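Local coordinates for protein fatty acid synthase 1, isoform A (Drosophila melanogaster, PDB 6FN6) that probably catalyses the NADPH-dependent synthesis of long-chain saturated fatty acids as a multifunctional enzyme, this chain holding its dehydratase, enoylreductase and ketoreductase region, at residues 146-151 / 170-175; 150-155 / 162-167. All blocks are in the same frame, centred on the assembly; numbering follows the deposited sequence.

Both contacts lie in the probable C-terminal hotdog half of the dehydratase domain, their centres 9 Å apart, and R150 and G151 belong to both. Interaction 1 sets the loop before strand 152-155 against the central helix, on which D175, the probable proton donor, stands; its nearest side-chain atom is about 3 Å from that of H24, the probable proton acceptor. Interaction 2 is the hairpin that continues from this loop, and the I152 side chain comes to about 8 Å from that of D175. The two meet through F173, whose CE1 lies 3.9 Å from CB of L164 and whose CB lies 3.8 Å from CZ3 of W166.

Interaction 1 (146-151 / 170-175); sequences GGIFRG and WISFMD
F149 has its CG beside the backbone N and anti to the carbonyl carbon (chi1 -81°), which carries CG to that side; the ring beyond it meets the start of helix 170-183. D175 has CG anti to its own backbone N (chi1 -175°) and comes to the edge of that ring, with CB of D175 3.8 Å from CE1 of F149, though the exact fit of the carboxylate is doubtful. Over one face of the phenyl group, toward the rim, sits the helix backbone, with CA of S172 4.0 Å from CE1 of F149. A small residue such as serine is consistent with the ring lying close over the helix backbone, and the side chain of S172 turns to I148 instead, its CB 3.8 Å from CD1 of I148. Farther out, CG2 of I171 meets CZ of F149 obliquely at 4.1 Å. The helix is probably the central one of a hotdog fold, which the sheet wraps, and the loop 146-151 leads into one of that sheet's strands through a short 3-10 turn at I148 and F149. G147 has a positive phi, which favours glycine at this bend. D175 is probably the proton donor of the dehydratase, paired with H24 from the probable N-terminal hotdog, and the F149 ring meets the H24 ring as well. Q179, one helical turn beyond D175, donates to OD2 of D175 and to the carbonyl oxygen of F149, tying the loop and the carboxylate to a common amide. An alanine in place of F149 would probably open a gap over CA of S172 and beside CG2 of I171, and leave the H24 ring without its aromatic neighbour.

Interaction 2 (150-155 / 162-167); sequences RGIVRS and GKLQWV
I152 and L164 lie side by side and point the same way, CG1 of I152 3.9 Å from CD2 of L164. These branched apolar residues share a sheet face with S155 and are turned to helix 170-183, where I152 touches Q179 and L164 touches M177. V153, with CG1 anti to its carbonyl carbon and beside its N (chi1 -70°), brings that methyl 4.0 Å from CB of Q165, while CG2 packs on CB of K163. Q165 carries CG between its backbone N and carbonyl carbon (chi1 61°), and CG lies 3.5 Å from CA of G151, where the glycine presents bare backbone to it. The segments form an antiparallel hairpin of what is probably the C-terminal hotdog sheet, interrupted by a classic beta bulge: V153 and R154 both face K163, whose carbonyl takes a weak bond from each of their amides. R154 accepts in return a bond of 2.9 Å from K163 N at its own carbonyl O, while beyond the bulge Q165 N donates to G151 O, also at 2.9 Å. R154 and K163 share the other face with their CB atoms 4.2 Å apart; the lysine chain bends off at chi2, its NZ still 5.4 Å from NH1 of R154, and the arginine NE makes a salt bridge to E128. At G162 a side chain would collide with the carbonyl oxygen of R154.

Interaction 1 (146-151 / 170-175)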
ATOM      1  N   GLY A 146      -8.804  37.675   5.918  1.00 43.75           N
ATOM      2  CA  GLY A 146      -8.863  38.938   6.627  1.00 46.35           C
ATOM      3  C   GLY A 146      -7.819  39.017   7.721  1.00 46.76           C
ATOM      4  O   GLY A 146      -7.214  38.009   8.086  1.00 48.03           O
ATOM      5  N   GLY A 147      -7.602  40.219   8.242  1.00 41.10           N
ATOM      6  CA  GLY A 147      -6.632  40.428   9.300  1.00 42.13           C
ATOM      7  C   GLY A 147      -5.224  39.993   8.931  1.00 40.92           C
ATOM      8  O   GLY A 147      -4.752  40.251   7.824  1.00 39.99           O
ATOM      9  N   ILE A 148      -4.552  39.330   9.866  1.00 43.85           N
ATOM     10  CA  ILE A 148      -3.149  38.971   9.688  1.00 44.03           C
ATOM     11  C   ILE A 148      -2.982  37.868   8.643  1.00 40.70           C
ATOM     12  O   ILE A 148      -1.872  37.606   8.184  1.00 39.98           O
ATOM     13  CB  ILE A 148      -2.514  38.557  11.029  1.00 44.38           C
ATOM     14  CG1 ILE A 148      -3.217  37.324  11.609  1.00 42.21           C
ATOM     15  CG2 ILE A 148      -2.571  39.725  12.012  1.00 46.12           C
ATOM     16  CD1 ILE A 148      -2.530  36.745  12.829  1.00 42.99           C
ATOM     17  N   PHE A 149      -4.081  37.221   8.268  1.00 37.29           N
ATOM     18  CA  PHE A 149      -4.034  36.208   7.218  1.00 35.39           C
ATOM     19  C   PHE A 149      -3.885  36.857   5.846  1.00 34.75           C
ATOM     20  O   PHE A 149      -3.684  36.170   4.845  1.00 33.38           O
ATOM     21  CB  PHE A 149      -5.284  35.324   7.252  1.00 34.84           C
ATOM     22  CG  PHE A 149      -5.233  34.238   8.291  1.00 34.98           C
ATOM     23  CD1 PHE A 149      -4.712  32.993   7.980  1.00 33.79           C
ATOM     24  CD2 PHE A 149      -5.704  34.458   9.574  1.00 36.49           C
ATOM     25  CE1 PHE A 149      -4.660  31.988   8.928  1.00 34.07           C
ATOM     26  CE2 PHE A 149      -5.655  33.457  10.526  1.00 36.77           C
ATOM     27  CZ  PHE A 149      -5.131  32.221  10.202  1.00 35.54           C
ATOM     28  N   ARG A 150      -3.998  38.181   5.797  1.00 50.33           N
ATOM     29  CA  ARG A 150      -3.686  38.921   4.582  1.00 51.82           C
ATOM     30  C   ARG A 150      -2.203  39.285   4.603  1.00 49.17           C
ATOM     31  O   ARG A 150      -1.840  40.460   4.559  1.00 50.57           O
ATOM     32  CB  ARG A 150      -4.561  40.171   4.461  1.00 55.14           C
ATOM     33  CG  ARG A 150      -5.942  39.898   3.877  1.00 55.45           C
ATOM     34  CD  ARG A 150      -6.828  41.133   3.916  1.00 56.93           C
ATOM     35  NE  ARG A 150      -6.330  42.210   3.063  1.00 58.15           N
ATOM     36  CZ  ARG A 150      -6.816  42.512   1.860  1.00 61.45           C
ATOM     37  NH1 ARG A 150      -7.823  41.821   1.335  1.00 61.89           N
ATOM     38  NH2 ARG A 150      -6.291  43.517   1.174  1.00 62.98           N
ATOM     39  N   GLY A 151      -1.353  38.263   4.664  1.00 35.32           N
ATOM     40  CA  GLY A 151       0.067  38.455   4.904  1.00 36.31           C
ATOM     41  C   GLY A 151       0.964  38.451   3.681  1.00 35.56           C
ATOM     42  O   GLY A 151       2.174  38.642   3.801  1.00 38.77           O
ATOM     43  N   TRP A 170       2.953  32.031  13.777  1.00 43.15           N
ATOM     44  CA  TRP A 170       3.343  30.954  12.869  1.00 40.44           C
ATOM     45  C   TRP A 170       2.175  30.433  12.040  1.00 38.36           C
ATOM     46  O   TRP A 170       2.356  30.063  10.881  1.00 37.00           O
ATOM     47  CB  TRP A 170       3.975  29.801  13.653  1.00 41.32           C
ATOM     48  CG  TRP A 170       5.322  30.134  14.218  1.00 49.17           C
ATOM     49  CD1 TRP A 170       5.591  30.679  15.440  1.00 51.57           C
ATOM     50  CD2 TRP A 170       6.588  29.951  13.573  1.00 48.96           C
ATOM     51  NE1 TRP A 170       6.947  30.841  15.596  1.00 54.07           N
ATOM     52  CE2 TRP A 170       7.580  30.402  14.464  1.00 51.24           C
ATOM     53  CE3 TRP A 170       6.976  29.447  12.329  1.00 47.79           C
ATOM     54  CZ2 TRP A 170       8.937  30.364  14.149  1.00 52.98           C
ATOM     55  CZ3 TRP A 170       8.323  29.411  12.020  1.00 49.74           C
ATOM     56  CH2 TRP A 170       9.286  29.865  12.926  1.00 50.57           C
ATOM     57  N   ILE A 171       0.985  30.394  12.627  1.00 38.36           N
ATOM     58  CA  ILE A 171      -0.185  29.896  11.913  1.00 36.76           C
ATOM     59  C   ILE A 171      -0.460  30.760  10.686  1.00 35.72           C
ATOM     60  O   ILE A 171      -0.554  30.252   9.568  1.00 34.29           O
ATOM     61  CB  ILE A 171      -1.418  29.834  12.836  1.00 37.42           C
ATOM     62  CG1 ILE A 171      -1.181  28.813  13.954  1.00 38.52           C
ATOM     63  CG2 ILE A 171      -2.683  29.493  12.031  1.00 36.08           C
ATOM     64  CD1 ILE A 171      -2.258  28.790  15.024  1.00 40.44           C
ATOM     65  N   SER A 172      -0.577  32.066  10.888  1.00 47.91           N
ATOM     66  CA  SER A 172      -0.874  32.971   9.785  1.00 46.60           C
ATOM     67  C   SER A 172       0.244  32.921   8.752  1.00 44.46           C
ATOM     68  O   SER A 172      -0.013  32.860   7.548  1.00 41.36           O
ATOM     69  CB  SER A 172      -1.071  34.403  10.287  1.00 49.43           C
ATOM     70  OG  SER A 172       0.169  35.041  10.539  1.00 51.93           O
ATOM     71  N   PHE A 173       1.485  32.946   9.225  1.00 40.04           N
ATOM     72  CA  PHE A 173       2.629  32.986   8.327  1.00 38.75           C
ATOM     73  C   PHE A 173       2.693  31.750   7.436  1.00 39.61           C
ATOM     74  O   PHE A 173       2.836  31.861   6.217  1.00 40.73           O
ATOM     75  CB  PHE A 173       3.929  33.116   9.115  1.00 40.35           C
ATOM     76  CG  PHE A 173       5.155  33.012   8.261  1.00 40.48           C
ATOM     77  CD1 PHE A 173       5.614  34.108   7.554  1.00 42.27           C
ATOM     78  CD2 PHE A 173       5.840  31.815   8.155  1.00 41.01           C
ATOM     79  CE1 PHE A 173       6.739  34.013   6.759  1.00 42.20           C
ATOM     80  CE2 PHE A 173       6.966  31.716   7.361  1.00 41.34           C
ATOM     81  CZ  PHE A 173       7.416  32.815   6.662  1.00 41.22           C
ATOM     82  N   MET A 174       2.589  30.571   8.041  1.00 38.62           N
ATOM     83  CA  MET A 174       2.648  29.334   7.277  1.00 39.53           C
ATOM     84  C   MET A 174       1.441  29.226   6.349  1.00 39.99           C
ATOM     85  O   MET A 174       1.536  28.647   5.269  1.00 41.05           O
ATOM     86  CB  MET A 174       2.732  28.121   8.213  1.00 41.95           C
ATOM     87  CG  MET A 174       4.122  27.928   8.825  1.00 43.23           C
ATOM     88  SD  MET A 174       4.424  26.283   9.512  1.00 40.30           S
ATOM     89  CE  MET A 174       3.325  26.282  10.930  1.00 40.44           C
ATOM     90  N   ASP A 175       0.309  29.789   6.760  1.00 38.94           N
ATOM     91  CA  ASP A 175      -0.878  29.791   5.908  1.00 37.08           C
ATOM     92  C   ASP A 175      -0.639  30.600   4.635  1.00 36.72           C
ATOM     93  O   ASP A 175      -1.013  30.172   3.548  1.00 33.25           O
ATOM     94  CB  ASP A 175      -2.089  30.351   6.655  1.00 38.30           C
ATOM     95  CG  ASP A 175      -3.368  30.257   5.840  1.00 39.13           C
ATOM     96  OD1 ASP A 175      -3.649  29.174   5.290  1.00 39.48           O
ATOM     97  OD2 ASP A 175      -4.094  31.268   5.745  1.00 42.12           O
TER

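Interaction 2 (150-155 / 162-167)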
ATOM      1  N   ARG A 150      -3.998  38.181   5.797  1.00 50.33           N
ATOM      2  CA  ARG A 150      -3.686  38.921   4.582  1.00 51.82           C
ATOM      3  C   ARG A 150      -2.203  39.285   4.603  1.00 49.17           C
ATOM      4  O   ARG A 150      -1.840  40.460   4.559  1.00 50.57           O
ATOM      5  CB  ARG A 150      -4.561  40.171   4.461  1.00 55.14           C
ATOM      6  CG  ARG A 150      -5.942  39.898   3.877  1.00 55.45           C
ATOM      7  CD  ARG A 150      -6.828  41.133   3.916  1.00 56.93           C
ATOM      8  NE  ARG A 150      -6.330  42.210   3.063  1.00 58.15           N
ATOM      9  CZ  ARG A 150      -6.816  42.512   1.860  1.00 61.45           C
ATOM     10  NH1 ARG A 150      -7.823  41.821   1.335  1.00 61.89           N
ATOM     11  NH2 ARG A 150      -6.291  43.517   1.174  1.00 62.98           N
ATOM     12  N   GLY A 151      -1.353  38.263   4.664  1.00 35.32           N
ATOM     13  CA  GLY A 151       0.067  38.455   4.904  1.00 36.31           C
ATOM     14  C   GLY A 151       0.964  38.451   3.681  1.00 35.56           C
ATOM     15  O   GLY A 151       2.174  38.642   3.801  1.00 38.77           O
ATOM     16  N   ILE A 152       0.386  38.215   2.509  1.00 34.28           N
ATOM     17  CA  ILE A 152       1.146  38.323   1.267  1.00 34.64           C
ATOM     18  C   ILE A 152       1.280  39.796   0.896  1.00 38.90           C
ATOM     19  O   ILE A 152       0.341  40.406   0.383  1.00 36.85           O
ATOM     20  CB  ILE A 152       0.491  37.528   0.128  1.00 32.41           C
ATOM     21  CG1 ILE A 152       0.404  36.046   0.502  1.00 31.41           C
ATOM     22  CG2 ILE A 152       1.283  37.710  -1.165  1.00 32.34           C
ATOM     23  CD1 ILE A 152      -0.379  35.191  -0.485  1.00 30.61           C
ATOM     24  N   VAL A 153       2.452  40.359   1.165  1.00 61.05           N
ATOM     25  CA  VAL A 153       2.740  41.746   0.817  1.00 63.84           C
ATOM     26  C   VAL A 153       2.991  41.868  -0.683  1.00 63.85           C
ATOM     27  O   VAL A 153       2.602  42.857  -1.304  1.00 63.76           O
ATOM     28  CB  VAL A 153       3.943  42.300   1.612  1.00 66.88           C
ATOM     29  CG1 VAL A 153       3.576  42.469   3.081  1.00 69.11           C
ATOM     30  CG2 VAL A 153       5.154  41.399   1.469  1.00 66.79           C
ATOM     31  N   ARG A 154       3.650  40.867  -1.259  1.00 42.10           N
ATOM     32  CA  ARG A 154       4.084  40.943  -2.649  1.00 44.06           C
ATOM     33  C   ARG A 154       4.198  39.580  -3.333  1.00 36.98           C
ATOM     34  O   ARG A 154       4.495  38.569  -2.698  1.00 35.89           O
ATOM     35  CB  ARG A 154       5.434  41.662  -2.706  1.00 51.42           C
ATOM     36  CG  ARG A 154       5.938  41.991  -4.102  1.00 61.12           C
ATOM     37  CD  ARG A 154       7.028  43.059  -4.070  1.00 73.20           C
ATOM     38  NE  ARG A 154       6.551  44.321  -3.500  1.00 84.78           N
ATOM     39  CZ  ARG A 154       6.819  44.758  -2.270  1.00 95.27           C
ATOM     40  NH1 ARG A 154       7.564  44.043  -1.435  1.00 98.24           N
ATOM     41  NH2 ARG A 154       6.328  45.923  -1.872  1.00 99.97           N
ATOM     42  N   SER A 155       3.944  39.573  -4.639  1.00 34.51           N
ATOM     43  CA  SER A 155       4.112  38.385  -5.467  1.00 33.51           C
ATOM     44  C   SER A 155       4.313  38.782  -6.922  1.00 33.86           C
ATOM     45  O   SER A 155       3.715  39.747  -7.394  1.00 34.20           O
ATOM     46  CB  SER A 155       2.901  37.461  -5.350  1.00 31.99           C
ATOM     47  OG  SER A 155       2.932  36.461  -6.357  1.00 31.25           O
ATOM     48  N   GLY A 162       8.046  35.980  -4.057  1.00 43.34           N
ATOM     49  CA  GLY A 162       7.218  36.970  -3.393  1.00 41.39           C
ATOM     50  C   GLY A 162       7.698  37.255  -1.985  1.00 42.74           C
ATOM     51  O   GLY A 162       8.815  36.885  -1.617  1.00 44.06           O
ATOM     52  N   LYS A 163       6.852  37.910  -1.196  1.00 40.73           N
ATOM     53  CA  LYS A 163       7.203  38.249   0.177  1.00 42.88           C
ATOM     54  C   LYS A 163       6.021  38.069   1.131  1.00 42.53           C
ATOM     55  O   LYS A 163       4.870  38.332   0.775  1.00 41.54           O
ATOM     56  CB  LYS A 163       7.729  39.683   0.244  1.00 44.55           C
ATOM     57  CG  LYS A 163       9.063  39.874  -0.463  1.00 48.44           C
ATOM     58  CD  LYS A 163      10.061  40.642   0.390  1.00 56.14           C
ATOM     59  CE  LYS A 163      11.492  40.346  -0.039  1.00 59.86           C
ATOM     60  NZ  LYS A 163      11.706  40.599  -1.489  1.00 60.30           N
ATOM     61  N   LEU A 164       6.324  37.609   2.341  1.00 48.31           N
ATOM     62  CA  LEU A 164       5.315  37.391   3.372  1.00 45.59           C
ATOM     63  C   LEU A 164       5.690  38.167   4.630  1.00 47.78           C
ATOM     64  O   LEU A 164       6.848  38.165   5.041  1.00 49.37           O
ATOM     65  CB  LEU A 164       5.185  35.898   3.692  1.00 44.35           C
ATOM     66  CG  LEU A 164       5.230  34.942   2.494  1.00 40.58           C
ATOM     67  CD1 LEU A 164       5.310  33.497   2.957  1.00 38.82           C
ATOM     68  CD2 LEU A 164       4.021  35.153   1.600  1.00 40.59           C
ATOM     69  N   GLN A 165       4.713  38.825   5.245  1.00 48.97           N
ATOM     70  CA  GLN A 165       4.982  39.609   6.446  1.00 50.10           C
ATOM     71  C   GLN A 165       5.079  38.695   7.663  1.00 47.78           C
ATOM     72  O   GLN A 165       4.657  37.541   7.618  1.00 43.54           O
ATOM     73  CB  GLN A 165       3.898  40.670   6.662  1.00 48.29           C
ATOM     74  CG  GLN A 165       2.497  40.120   6.853  1.00 48.15           C
ATOM     75  CD  GLN A 165       1.458  41.219   6.975  1.00 48.97           C
ATOM     76  OE1 GLN A 165       1.568  42.261   6.333  1.00 49.04           O
ATOM     77  NE2 GLN A 165       0.446  40.993   7.804  1.00 52.82           N
ATOM     78  N   TRP A 166       5.659  39.216   8.740  1.00 44.36           N
ATOM     79  CA  TRP A 166       5.807  38.465   9.980  1.00 45.12           C
ATOM     80  C   TRP A 166       5.229  39.251  11.149  1.00 46.83           C
ATOM     81  O   TRP A 166       5.693  40.351  11.454  1.00 48.95           O
ATOM     82  CB  TRP A 166       7.276  38.140  10.250  1.00 46.68           C
ATOM     83  CG  TRP A 166       7.490  37.482  11.576  1.00 47.90           C
ATOM     84  CD1 TRP A 166       8.028  38.046  12.695  1.00 50.61           C
ATOM     85  CD2 TRP A 166       7.158  36.133  11.926  1.00 46.68           C
ATOM     86  NE1 TRP A 166       8.056  37.129  13.719  1.00 51.12           N
ATOM     87  CE2 TRP A 166       7.528  35.947  13.271  1.00 48.72           C
ATOM     88  CE3 TRP A 166       6.585  35.065  11.230  1.00 44.25           C
ATOM     89  CZ2 TRP A 166       7.346  34.736  13.934  1.00 48.35           C
ATOM     90  CZ3 TRP A 166       6.404  33.863  11.892  1.00 45.91           C
ATOM     91  CH2 TRP A 166       6.782  33.709  13.228  1.00 46.25           C
ATOM     92  N   VAL A 167       4.214  38.684  11.795  1.00 46.13           N
ATOM     93  CA  VAL A 167       3.566  39.334  12.927  1.00 47.85           C
ATOM     94  C   VAL A 167       3.627  38.439  14.162  1.00 48.63           C
ATOM     95  O   VAL A 167       2.689  38.404  14.955  1.00 49.07           O
ATOM     96  CB  VAL A 167       2.107  39.705  12.593  1.00 46.80           C
ATOM     97  CG1 VAL A 167       2.066  40.738  11.480  1.00 46.53           C
ATOM     98  CG2 VAL A 167       1.308  38.467  12.200  1.00 44.42           C
TER